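Local coordinates for protein tRNA (Adenine(22)-N(1))-methyltransferase (PDB 6QE6) that binds S-adenosyl-L-homocysteine, the product form of its methyl-donor cofactor, and probably methylates N1 of adenine 22 in tRNA, at residues Thr44-Leu49 against Leu72-Lys77; Ala40-Asp45 against Tyr63-Asn68; Ser151-Ile156 against Asn177-His182; Leu155-Ser160 against Leu171-Lys176. All coordinates share one frame; numbering follows the deposited sequence.

In the fold
Interactions 1 and 2 overlap at Thr44 and Asp45; their centres lie about 8 Å apart, and Leu72 CD1 of interaction 1 rests 3.5 Å from Ala64 O of interaction 2. Interaction 2 forms part of the S-adenosyl-L-homocysteine pocket directly, through Gly43 and Asp66, while interaction 1 packs the following turn against helix 69-81. Interactions 3 and 4 share Leu155 and Ile156 at the other end of the same seven-stranded sheet, with centres about 9 Å apart. The centres of interactions 2 and 4 are about 20 Å apart, and the side chain of Leu171 stays about 10 Å from the ligand.

Interaction 1 of 4, residues Thr44-Leu49 against Leu72-Lys77; sequences TDHAYL and LNIALK
The backbone of 44-49 turns through a type II' beta turn, Thr44 to Ala47, closed by a bond from Ala47 N to Thr44 O (2.9 Å), and comes nearest helix 72-77 where His46 CA lies 4.4 Å from Ala75 CA. No hydrogen bond crosses between the segments; the contact is van der Waals packing, mostly by side chains. Ile74 lays its CG2 methyl over the centre of one face of the His46 imidazole, 3.5 Å from the ring centroid and 12° off the ring normal, which meets the geometry of a CH-pi contact. The position of CG2 anti to the backbone N of Ile74 gives this branch the ring face. Deeper in, the methyls Ala47 CB and Ala75 CB meet at 3.7 Å, and Asp45 O lies at the same distance from Ala75 CB. At the far end the Thr44 and Leu72 side chains cross at about a right angle, CG2 of Thr44 4.1 Å from CD1 of Leu72, while Thr44 OG1 is hydrogen-bonded to Asp41. Ala47 occupies the N-cap position of helix 48-55. The arrangement is that of the strand-to-helix turn in a Rossmann-like methyltransferase, here carrying Asp45 of the S-adenosyl-L-homocysteine pocket and packed against the helix that follows the next strand.

Interaction 2 of 4, residues Ala40-Asp45 against Tyr63-Asn68; sequences ADIGTD and YACDIN. With SAH (S-adenosyl-L-homocysteine), chain C.
The Asp66 side chain, its CG anti to the backbone N (chi1 -154°), carries the carboxylate to the ribose of S-adenosyl-L-homocysteine and to the turn after strand 40-42. Its two oxygens divide the diol: OD1 accepts from ligand O2' at 2.7 Å and OD2 from ligand O3' at 2.9 Å. Each oxygen also takes a backbone N-H. Asp45 N reaches the anti lone pair of OD2 at 3.3 Å, and Asn68 N meets OD1 on its anti side, somewhat out of the carboxylate plane, which closes an Asx turn. Four bonds therefore fix the rotation of this group. Gly43 O receives the ligand amino nitrogen at 2.8 Å, and the positive phi of Gly43 (76°) turns the chain out of the strand beside the ribose. Ile42 CG2 and Ile67 CG2 reach the adenine, the latter 3.3 Å from ring atom C4.

The strands run parallel, 16° apart, in a ladder from Asp41 N to Tyr63 O and Cys65 N to Asp41 O. Cys65 O then takes Thr44 N at 2.8 Å, with only a weak bond from Gly43 N. On the face of Ile42 and Cys65, Ile42 CD1 touches Cys65 SG at 3.9 Å; on the other, Thr44 CG2 packs on Ala64 CB.

These strands belong to the beta-alpha-beta unit 36-42, 48-55, 59-66. Strand 109-115 borders 36-42 and strand 88-92 borders 59-66, Pro50 of helix 48-55 covers Thr44 and Ala64, and Pro71 and Leu72 of helix 69-81 flank Asp66.

Interaction 3 of 4, residues Ser151-Ile156 against Asn177-His182; sequences SHNYLI and NKYSDH
The backbone of 151-156 leaves a helix at Asn153, whose positive phi (65°) belongs to a Schellman motif, and enters strand 155-163 as the irregular segment 177-182 passes so close that Leu155 CA and Ser180 CA are 4.0 Å apart. Two backbone N-H groups join the segments. Leu155 N donates to Lys178 O at 2.9 Å. Ser180 N is shared between the main-chain and side-chain oxygens of Asn153: the bond to OD1 is 3.0 Å, and the one to O is longer and weak.

With its amide oxygen engaged in this way, Asn153 lays ND2 obliquely near the Tyr179 ring, 3.7 Å from CD1, amide and ring planes 25° apart. Leu155 sends its two methyls to different neighbours. Its side chain lies side by side with those of Lys178 and Asp181, CD2 of Leu155 3.7 Å from Lys178 CB and CD1 4.0 Å from Asp181 OD1. CG of Leu155 is anti to its backbone N (chi1 177°), which places this fork over the 178-181 chain. Ser180 CB presses on Tyr154 O at 3.2 Å. Two waters complete the polar links: one donates to both Tyr154 O and Ser180 OG, the other accepts from Ile156 N and Asp181 N.

Away from the cofactor pocket, this surface contact folds the extended chain that follows strand 168-175 back across the start of its hairpin partner, where a Schellman-ended helix, 143-151, gives way to the outermost strand of the sheet.

Interaction 4 of 4, residues Leu155-Ser160 against Leu171-Lys176; sequences LIKYES and LIEINK
A classic beta bulge interrupts the antiparallel hairpin of strands 155-163 and 168-175: Lys157 and Tyr158 both face Glu173, shifting the register by one residue after the Ile156-Ile174 pair. Glu173 bonds to both bulge residues, its O accepting from Lys157 N at 2.7 Å and its N donating to Tyr158 O at the same length. Beyond the bulge Ser160 and Leu171 exchange two backbone bonds, while at the other end Asn175 N is held by Leu155 O.

The bulge also sets Lys157 beside Glu173. Both side chains are extended and point the same way, with Lys157 CB 3.8 Å from Glu173 CG. Their charged ends, NZ and OE2, stay 4.2 Å apart, too far for a salt bridge, and a water accepting from NZ and donating to OE2 spans them. On the same face Leu171 CD2 approaches the Tyr158 ring obliquely, 3.5 Å from its CD2. The other face is mainly aliphatic: Ile156 CG2 meets Ile172 CG1 at 3.7 Å, and the Glu159 side chain lies beside that of Ile172. A second water donates to Glu159 OE2 and Leu171 O.

Strand 133-138 borders 168-175 on the side away from 155-163. Helix 143-151 covers Ile156, Ile172 and Ile174; its Arg146 forms a salt bridge with Glu159, which also touches Phe195 and Phe196 of helix 193-196.

Interaction 1 of 4, residues Thr44-Leu49 against Leu72-Lys77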
# COMPACT_ATOMS: atom_id res chain seq x y z
N THR A 44 -10.93 1.84 6.61
CA THR A 44 -11.66 0.64 6.25
C THR A 44 -12.94 0.92 5.48
O THR A 44 -13.49 0.01 4.86
CB THR A 44 -11.98 -0.18 7.51
OG1 THR A 44 -12.41 -1.48 7.14
CG2 THR A 44 -13.07 0.50 8.32
N ASP A 45 -13.42 2.16 5.51
CA ASP A 45 -14.65 2.54 4.82
C ASP A 45 -15.82 1.68 5.29
O ASP A 45 -16.37 1.93 6.36
CB ASP A 45 -14.49 2.45 3.31
CG ASP A 45 -15.75 2.83 2.58
OD1 ASP A 45 -16.39 3.82 2.98
OD2 ASP A 45 -16.12 2.11 1.63
N HIS A 46 -16.21 0.66 4.51
CA HIS A 46 -17.35 -0.17 4.86
C HIS A 46 -16.94 -1.55 5.39
O HIS A 46 -17.79 -2.44 5.48
CB HIS A 46 -18.30 -0.33 3.67
CG HIS A 46 -19.16 0.87 3.41
ND1 HIS A 46 -20.27 0.84 2.59
CD2 HIS A 46 -19.07 2.15 3.87
CE1 HIS A 46 -20.82 2.04 2.55
NE2 HIS A 46 -20.11 2.85 3.31
N ALA A 47 -15.66 -1.73 5.73
CA ALA A 47 -15.19 -2.89 6.49
C ALA A 47 -15.41 -4.21 5.76
O ALA A 47 -15.38 -5.27 6.38
CB ALA A 47 -15.85 -2.96 7.87
N TYR A 48 -15.61 -4.16 4.43
CA TYR A 48 -15.75 -5.39 3.66
C TYR A 48 -14.47 -6.22 3.66
O TYR A 48 -14.53 -7.45 3.59
CB TYR A 48 -16.20 -5.06 2.23
CG TYR A 48 -17.66 -4.65 2.12
CD1 TYR A 48 -18.67 -5.46 2.63
CD2 TYR A 48 -18.03 -3.46 1.51
CE1 TYR A 48 -20.00 -5.09 2.55
CE2 TYR A 48 -19.36 -3.08 1.41
CZ TYR A 48 -20.35 -3.91 1.93
OH TYR A 48 -21.69 -3.56 1.84
N LEU A 49 -13.29 -5.58 3.73
CA LEU A 49 -12.06 -6.37 3.84
C LEU A 49 -11.93 -7.05 5.20
O LEU A 49 -11.67 -8.27 5.23
CB LEU A 49 -10.84 -5.50 3.51
CG LEU A 49 -9.45 -6.13 3.73
CD1 LEU A 49 -9.25 -7.33 2.82
CD2 LEU A 49 -8.31 -5.12 3.52
N LEU A 72 -17.83 4.68 9.27
CA LEU A 72 -17.71 3.72 10.37
C LEU A 72 -19.07 3.26 10.87
O LEU A 72 -19.21 2.12 11.32
CB LEU A 72 -16.90 4.36 11.49
CG LEU A 72 -15.84 3.51 12.19
CD1 LEU A 72 -15.09 2.61 11.23
CD2 LEU A 72 -14.87 4.44 12.89
N ASN A 73 -20.10 4.11 10.77
CA ASN A 73 -21.45 3.70 11.13
C ASN A 73 -21.98 2.62 10.19
O ASN A 73 -22.67 1.68 10.63
CB ASN A 73 -22.40 4.90 11.12
CG ASN A 73 -22.05 5.93 12.16
OD1 ASN A 73 -21.84 5.59 13.32
ND2 ASN A 73 -22.00 7.19 11.75
N ILE A 74 -21.72 2.77 8.89
CA ILE A 74 -22.08 1.74 7.93
C ILE A 74 -21.29 0.48 8.18
O ILE A 74 -21.81 -0.64 8.08
CB ILE A 74 -21.87 2.28 6.50
CG1 ILE A 74 -22.47 3.68 6.40
CG2 ILE A 74 -22.41 1.30 5.48
CD1 ILE A 74 -22.08 4.45 5.16
N ALA A 75 -20.00 0.63 8.53
CA ALA A 75 -19.17 -0.53 8.83
C ALA A 75 -19.74 -1.34 9.97
O ALA A 75 -19.76 -2.57 9.92
CB ALA A 75 -17.75 -0.07 9.15
N LEU A 76 -20.21 -0.67 11.02
CA LEU A 76 -20.72 -1.40 12.17
C LEU A 76 -21.99 -2.16 11.81
O LEU A 76 -22.15 -3.33 12.18
CB LEU A 76 -20.96 -0.44 13.34
CG LEU A 76 -21.40 -1.06 14.66
CD1 LEU A 76 -20.23 -1.84 15.23
CD2 LEU A 76 -21.81 0.00 15.63
N LYS A 77 -22.89 -1.52 11.07
CA LYS A 77 -24.09 -2.20 10.60
C LYS A 77 -23.74 -3.41 9.75
O LYS A 77 -24.31 -4.50 9.93
CB LYS A 77 -24.99 -1.23 9.82
CG LYS A 77 -25.91 -0.39 10.71
CD LYS A 77 -26.87 0.49 9.90
CE LYS A 77 -27.80 1.30 10.82
NZ LYS A 77 -28.54 2.40 10.13

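Interaction 2 of 4, residues Ala40-Asp45 against Tyr63-Asn68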
# COMPACT_ATOMS: atom_id res chain seq x y z
N ALA A 40 -5.40 -4.99 11.39
CA ALA A 40 -6.05 -3.69 11.45
C ALA A 40 -6.15 -3.10 10.04
O ALA A 40 -5.14 -2.97 9.35
CB ALA A 40 -5.32 -2.74 12.39
N ASP A 41 -7.37 -2.77 9.61
CA ASP A 41 -7.59 -2.11 8.33
C ASP A 41 -7.68 -0.61 8.60
O ASP A 41 -8.60 -0.15 9.28
CB ASP A 41 -8.86 -2.64 7.66
CG ASP A 41 -8.98 -2.23 6.19
OD1 ASP A 41 -7.98 -1.78 5.56
OD2 ASP A 41 -10.10 -2.39 5.66
N ILE A 42 -6.73 0.15 8.08
CA ILE A 42 -6.72 1.59 8.23
C ILE A 42 -7.44 2.22 7.05
O ILE A 42 -7.07 1.98 5.89
CB ILE A 42 -5.30 2.13 8.35
CG1 ILE A 42 -4.50 1.32 9.36
CG2 ILE A 42 -5.33 3.61 8.69
CD1 ILE A 42 -5.13 1.30 10.77
N GLY A 43 -8.44 3.05 7.33
CA GLY A 43 -9.28 3.58 6.26
C GLY A 43 -10.27 2.57 5.72
O GLY A 43 -10.44 2.44 4.50
N THR A 44 -10.93 1.84 6.61
CA THR A 44 -11.66 0.64 6.25
C THR A 44 -12.94 0.92 5.48
O THR A 44 -13.49 0.01 4.86
CB THR A 44 -11.98 -0.18 7.51
OG1 THR A 44 -12.41 -1.48 7.14
CG2 THR A 44 -13.07 0.50 8.32
N ASP A 45 -13.42 2.16 5.51
CA ASP A 45 -14.65 2.54 4.82
C ASP A 45 -15.82 1.68 5.29
O ASP A 45 -16.37 1.93 6.36
CB ASP A 45 -14.49 2.45 3.31
CG ASP A 45 -15.75 2.83 2.58
OD1 ASP A 45 -16.39 3.82 2.98
OD2 ASP A 45 -16.12 2.11 1.63
N TYR A 63 -9.49 -5.14 13.57
CA TYR A 63 -9.77 -3.75 13.90
C TYR A 63 -10.11 -3.00 12.61
O TYR A 63 -9.28 -2.92 11.69
CB TYR A 63 -8.57 -3.12 14.60
CG TYR A 63 -8.23 -3.80 15.89
CD1 TYR A 63 -9.09 -3.76 16.98
CD2 TYR A 63 -7.05 -4.49 16.02
CE1 TYR A 63 -8.76 -4.39 18.18
CE2 TYR A 63 -6.72 -5.11 17.20
CZ TYR A 63 -7.56 -5.06 18.27
OH TYR A 63 -7.17 -5.71 19.43
N ALA A 64 -11.31 -2.45 12.53
CA ALA A 64 -11.79 -1.76 11.33
C ALA A 64 -11.81 -0.26 11.62
O ALA A 64 -12.73 0.24 12.27
CB ALA A 64 -13.16 -2.27 10.91
N CYS A 65 -10.79 0.45 11.14
CA CYS A 65 -10.46 1.80 11.59
C CYS A 65 -10.73 2.82 10.50
O CYS A 65 -10.48 2.57 9.32
CB CYS A 65 -8.99 1.91 12.01
SG CYS A 65 -8.33 0.45 12.86
N ASP A 66 -11.20 3.99 10.92
CA ASP A 66 -11.37 5.10 10.01
C ASP A 66 -11.22 6.41 10.78
O ASP A 66 -11.50 6.50 11.98
CB ASP A 66 -12.73 5.04 9.30
CG ASP A 66 -12.71 5.74 7.95
OD1 ASP A 66 -12.42 6.96 7.93
OD2 ASP A 66 -12.95 5.09 6.91
N ILE A 67 -10.74 7.42 10.07
CA ILE A 67 -10.66 8.75 10.65
C ILE A 67 -12.02 9.43 10.69
O ILE A 67 -12.21 10.38 11.46
CB ILE A 67 -9.62 9.56 9.85
CG1 ILE A 67 -9.19 10.81 10.61
CG2 ILE A 67 -10.12 9.87 8.45
CD1 ILE A 67 -8.01 11.53 9.95
N ASN A 68 -12.99 8.95 9.90
CA ASN A 68 -14.31 9.56 9.77
C ASN A 68 -15.35 8.63 10.37
O ASN A 68 -15.42 7.45 10.02
CB ASN A 68 -14.62 9.84 8.29
CG ASN A 68 -15.94 10.59 8.08
OD1 ASN A 68 -16.66 10.88 9.04
ND2 ASN A 68 -16.27 10.90 6.82
N SAH C . -10.18 0.72 2.30
CA SAH C . -11.13 0.91 1.21
CB SAH C . -11.66 2.36 1.20
CG SAH C . -10.65 3.46 0.87
SD SAH C . -11.45 5.09 0.76
C SAH C . -10.51 0.58 -0.15
O SAH C . -9.28 0.55 -0.29
OXT SAH C . -11.21 0.33 -1.13
C5' SAH C . -10.27 5.81 1.93
C4' SAH C . -10.79 5.75 3.36
O4' SAH C . -9.75 6.11 4.24
C3' SAH C . -11.91 6.74 3.62
O3' SAH C . -12.99 6.08 4.23
C2' SAH C . -11.32 7.76 4.58
O2' SAH C . -12.30 8.16 5.50
C1' SAH C . -10.20 6.97 5.24
N9 SAH C . -9.08 7.80 5.68
C8 SAH C . -8.54 8.87 5.04
N7 SAH C . -7.50 9.33 5.79
C5 SAH C . -7.37 8.56 6.88
C6 SAH C . -6.49 8.59 7.95
N6 SAH C . -5.54 9.52 8.02
N1 SAH C . -6.62 7.65 8.94
C2 SAH C . -7.60 6.68 8.87
N3 SAH C . -8.46 6.66 7.80
C4 SAH C . -8.35 7.59 6.82

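Interaction 3 of 4, residues Ser151-Ile156 against Asn177-His182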
# COMPACT_ATOMS: atom_id res chain seq x y z
N SER A 151 15.24 2.47 4.80
CA SER A 151 15.94 3.23 5.83
C SER A 151 15.70 2.68 7.23
O SER A 151 16.50 2.96 8.12
CB SER A 151 15.52 4.70 5.76
OG SER A 151 14.17 4.84 6.18
N HIS A 152 14.61 1.93 7.44
CA HIS A 152 14.37 1.24 8.70
C HIS A 152 14.84 -0.21 8.68
O HIS A 152 14.72 -0.90 9.70
CB HIS A 152 12.88 1.27 9.06
CG HIS A 152 12.40 2.62 9.49
ND1 HIS A 152 12.00 3.59 8.59
CD2 HIS A 152 12.23 3.16 10.72
CE1 HIS A 152 11.63 4.67 9.25
NE2 HIS A 152 11.75 4.43 10.55
N ASN A 153 15.35 -0.68 7.53
CA ASN A 153 15.86 -2.05 7.37
C ASN A 153 14.74 -3.09 7.51
O ASN A 153 14.94 -4.16 8.08
CB ASN A 153 17.01 -2.32 8.34
CG ASN A 153 18.04 -3.28 7.79
OD1 ASN A 153 17.86 -3.86 6.71
ND2 ASN A 153 19.14 -3.47 8.53
N TYR A 154 13.57 -2.77 6.98
CA TYR A 154 12.46 -3.71 6.88
C TYR A 154 12.47 -4.37 5.50
O TYR A 154 12.76 -3.72 4.49
CB TYR A 154 11.12 -3.00 7.10
CG TYR A 154 10.95 -2.30 8.43
CD1 TYR A 154 11.58 -2.77 9.59
CD2 TYR A 154 10.14 -1.17 8.53
CE1 TYR A 154 11.41 -2.13 10.81
CE2 TYR A 154 9.96 -0.51 9.76
CZ TYR A 154 10.59 -0.99 10.89
OH TYR A 154 10.41 -0.34 12.09
N LEU A 155 12.12 -5.65 5.46
CA LEU A 155 11.95 -6.35 4.21
C LEU A 155 10.74 -5.82 3.44
O LEU A 155 9.66 -5.59 4.01
CB LEU A 155 11.78 -7.84 4.48
CG LEU A 155 11.52 -8.68 3.23
CD1 LEU A 155 12.65 -8.52 2.21
CD2 LEU A 155 11.32 -10.14 3.63
N ILE A 156 10.92 -5.61 2.14
CA ILE A 156 9.82 -5.47 1.20
C ILE A 156 9.54 -6.88 0.67
O ILE A 156 10.23 -7.37 -0.22
CB ILE A 156 10.14 -4.46 0.10
CG1 ILE A 156 10.35 -3.08 0.72
CG2 ILE A 156 9.01 -4.38 -0.90
CD1 ILE A 156 10.95 -2.04 -0.21
N ASN A 177 10.03 -7.90 10.52
CA ASN A 177 10.88 -8.85 11.23
C ASN A 177 11.95 -9.47 10.34
O ASN A 177 12.66 -10.38 10.78
CB ASN A 177 10.01 -9.93 11.87
CG ASN A 177 9.22 -9.39 13.04
OD1 ASN A 177 9.80 -8.91 14.02
ND2 ASN A 177 7.89 -9.43 12.93
N LYS A 178 12.07 -9.00 9.10
CA LYS A 178 13.15 -9.42 8.23
C LYS A 178 13.86 -8.18 7.70
O LYS A 178 13.30 -7.09 7.65
CB LYS A 178 12.64 -10.32 7.11
CG LYS A 178 12.14 -11.68 7.61
CD LYS A 178 11.98 -12.69 6.47
CE LYS A 178 11.54 -14.06 6.99
NZ LYS A 178 10.10 -14.42 6.67
N TYR A 179 15.14 -8.37 7.38
CA TYR A 179 16.01 -7.30 6.93
C TYR A 179 15.63 -6.82 5.53
O TYR A 179 15.22 -7.60 4.67
CB TYR A 179 17.47 -7.77 6.92
CG TYR A 179 18.08 -7.83 8.30
CD1 TYR A 179 17.81 -6.84 9.24
CD2 TYR A 179 18.93 -8.88 8.67
CE1 TYR A 179 18.35 -6.90 10.52
CE2 TYR A 179 19.49 -8.93 9.94
CZ TYR A 179 19.20 -7.94 10.86
OH TYR A 179 19.75 -7.96 12.12
N SER A 180 15.81 -5.52 5.30
CA SER A 180 15.68 -4.98 3.96
C SER A 180 16.67 -5.63 3.00
O SER A 180 17.86 -5.78 3.32
CB SER A 180 15.92 -3.48 3.96
OG SER A 180 16.24 -3.06 2.64
N ASP A 181 16.18 -6.00 1.82
CA ASP A 181 17.10 -6.32 0.74
C ASP A 181 17.88 -5.07 0.36
O ASP A 181 17.44 -3.94 0.57
CB ASP A 181 16.35 -6.88 -0.46
CG ASP A 181 15.93 -8.32 -0.27
OD1 ASP A 181 16.38 -8.95 0.73
OD2 ASP A 181 15.16 -8.83 -1.11
N HIS A 182 19.06 -5.30 -0.22
CA HIS A 182 20.00 -4.23 -0.60
C HIS A 182 19.60 -3.65 -1.96
O HIS A 182 20.24 -3.88 -2.99
CB HIS A 182 21.43 -4.75 -0.57
CG HIS A 182 21.95 -5.00 0.81
ND1 HIS A 182 23.27 -5.31 1.07
CD2 HIS A 182 21.33 -4.96 2.01
CE1 HIS A 182 23.43 -5.46 2.37
NE2 HIS A 182 22.27 -5.24 2.97
O HOH W 1 13.29 -2.92 1.85
O HOH W 2 13.46 -5.12 0.88

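Interaction 4 of 4, residues Leu155-Ser160 against Leu171-Lys176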
# COMPACT_ATOMS: atom_id res chain seq x y z
N LEU A 155 12.12 -5.65 5.46
CA LEU A 155 11.95 -6.35 4.21
C LEU A 155 10.74 -5.82 3.44
O LEU A 155 9.66 -5.59 4.01
CB LEU A 155 11.78 -7.84 4.48
CG LEU A 155 11.52 -8.68 3.23
CD1 LEU A 155 12.65 -8.52 2.21
CD2 LEU A 155 11.32 -10.14 3.63
N ILE A 156 10.92 -5.61 2.14
CA ILE A 156 9.82 -5.47 1.20
C ILE A 156 9.54 -6.88 0.67
O ILE A 156 10.23 -7.37 -0.22
CB ILE A 156 10.14 -4.46 0.10
CG1 ILE A 156 10.35 -3.08 0.72
CG2 ILE A 156 9.01 -4.38 -0.90
CD1 ILE A 156 10.95 -2.04 -0.21
N LYS A 157 8.55 -7.55 1.27
CA LYS A 157 8.32 -8.96 0.96
C LYS A 157 7.66 -9.17 -0.40
O LYS A 157 7.88 -10.20 -1.04
CB LYS A 157 7.46 -9.61 2.04
CG LYS A 157 7.16 -11.07 1.78
CD LYS A 157 6.68 -11.77 3.05
CE LYS A 157 6.11 -13.18 2.77
NZ LYS A 157 5.29 -13.72 3.92
N TYR A 158 6.82 -8.23 -0.83
CA TYR A 158 6.06 -8.43 -2.05
C TYR A 158 5.62 -7.08 -2.60
O TYR A 158 5.24 -6.18 -1.84
CB TYR A 158 4.83 -9.32 -1.83
CG TYR A 158 4.05 -9.60 -3.08
CD1 TYR A 158 4.61 -10.36 -4.11
CD2 TYR A 158 2.77 -9.07 -3.27
CE1 TYR A 158 3.91 -10.61 -5.27
CE2 TYR A 158 2.05 -9.30 -4.45
CZ TYR A 158 2.63 -10.09 -5.44
OH TYR A 158 1.94 -10.36 -6.61
N GLU A 159 5.71 -6.95 -3.92
CA GLU A 159 5.17 -5.81 -4.62
C GLU A 159 4.46 -6.32 -5.85
O GLU A 159 4.78 -7.39 -6.37
CB GLU A 159 6.23 -4.81 -5.07
CG GLU A 159 7.06 -4.23 -3.98
CD GLU A 159 7.94 -3.10 -4.51
OE1 GLU A 159 9.19 -3.25 -4.54
OE2 GLU A 159 7.36 -2.05 -4.90
N SER A 160 3.48 -5.53 -6.31
CA SER A 160 2.84 -5.77 -7.59
C SER A 160 2.12 -4.50 -8.04
O SER A 160 1.96 -3.54 -7.27
CB SER A 160 1.88 -6.95 -7.51
OG SER A 160 0.59 -6.47 -7.35
N LEU A 171 0.92 -2.01 -4.91
CA LEU A 171 0.78 -2.86 -3.75
C LEU A 171 2.17 -3.23 -3.25
O LEU A 171 3.02 -3.66 -4.03
CB LEU A 171 -0.04 -4.10 -4.09
CG LEU A 171 -0.19 -5.13 -2.97
CD1 LEU A 171 -1.62 -5.61 -2.84
CD2 LEU A 171 0.72 -6.29 -3.24
N ILE A 172 2.39 -3.05 -1.94
CA ILE A 172 3.68 -3.31 -1.33
C ILE A 172 3.45 -3.93 0.05
O ILE A 172 2.60 -3.47 0.82
CB ILE A 172 4.54 -2.03 -1.26
CG1 ILE A 172 5.90 -2.32 -0.60
CG2 ILE A 172 3.78 -0.88 -0.61
CD1 ILE A 172 6.89 -1.14 -0.60
N GLU A 173 4.17 -5.01 0.33
CA GLU A 173 4.08 -5.72 1.60
C GLU A 173 5.41 -5.57 2.33
O GLU A 173 6.47 -5.88 1.78
CB GLU A 173 3.74 -7.20 1.41
CG GLU A 173 4.08 -8.04 2.65
CD GLU A 173 3.39 -9.41 2.71
OE1 GLU A 173 2.92 -9.89 1.65
OE2 GLU A 173 3.31 -10.00 3.81
N ILE A 174 5.36 -5.10 3.57
CA ILE A 174 6.54 -4.82 4.37
C ILE A 174 6.53 -5.74 5.58
O ILE A 174 5.56 -5.74 6.35
CB ILE A 174 6.60 -3.34 4.78
CG1 ILE A 174 6.62 -2.45 3.54
CG2 ILE A 174 7.81 -3.06 5.68
CD1 ILE A 174 6.43 -0.99 3.84
N ASN A 175 7.59 -6.54 5.72
CA ASN A 175 7.79 -7.46 6.84
C ASN A 175 8.86 -6.89 7.77
O ASN A 175 10.05 -6.97 7.46
CB ASN A 175 8.20 -8.85 6.36
CG ASN A 175 8.36 -9.85 7.51
OD1 ASN A 175 8.19 -9.51 8.69
ND2 ASN A 175 8.68 -11.11 7.17
N LYS A 176 8.42 -6.37 8.92
CA LYS A 176 9.33 -5.67 9.83
C LYS A 176 10.30 -6.61 10.53
O LYS A 176 11.31 -6.14 11.06
CB LYS A 176 8.54 -4.87 10.87
CG LYS A 176 7.71 -3.74 10.27
CD LYS A 176 6.72 -3.20 11.28
CE LYS A 176 7.46 -2.61 12.48
NZ LYS A 176 6.50 -2.06 13.48
O HOH W 3 2.40 -12.74 4.00
O HOH W 4 4.69 -1.65 -5.06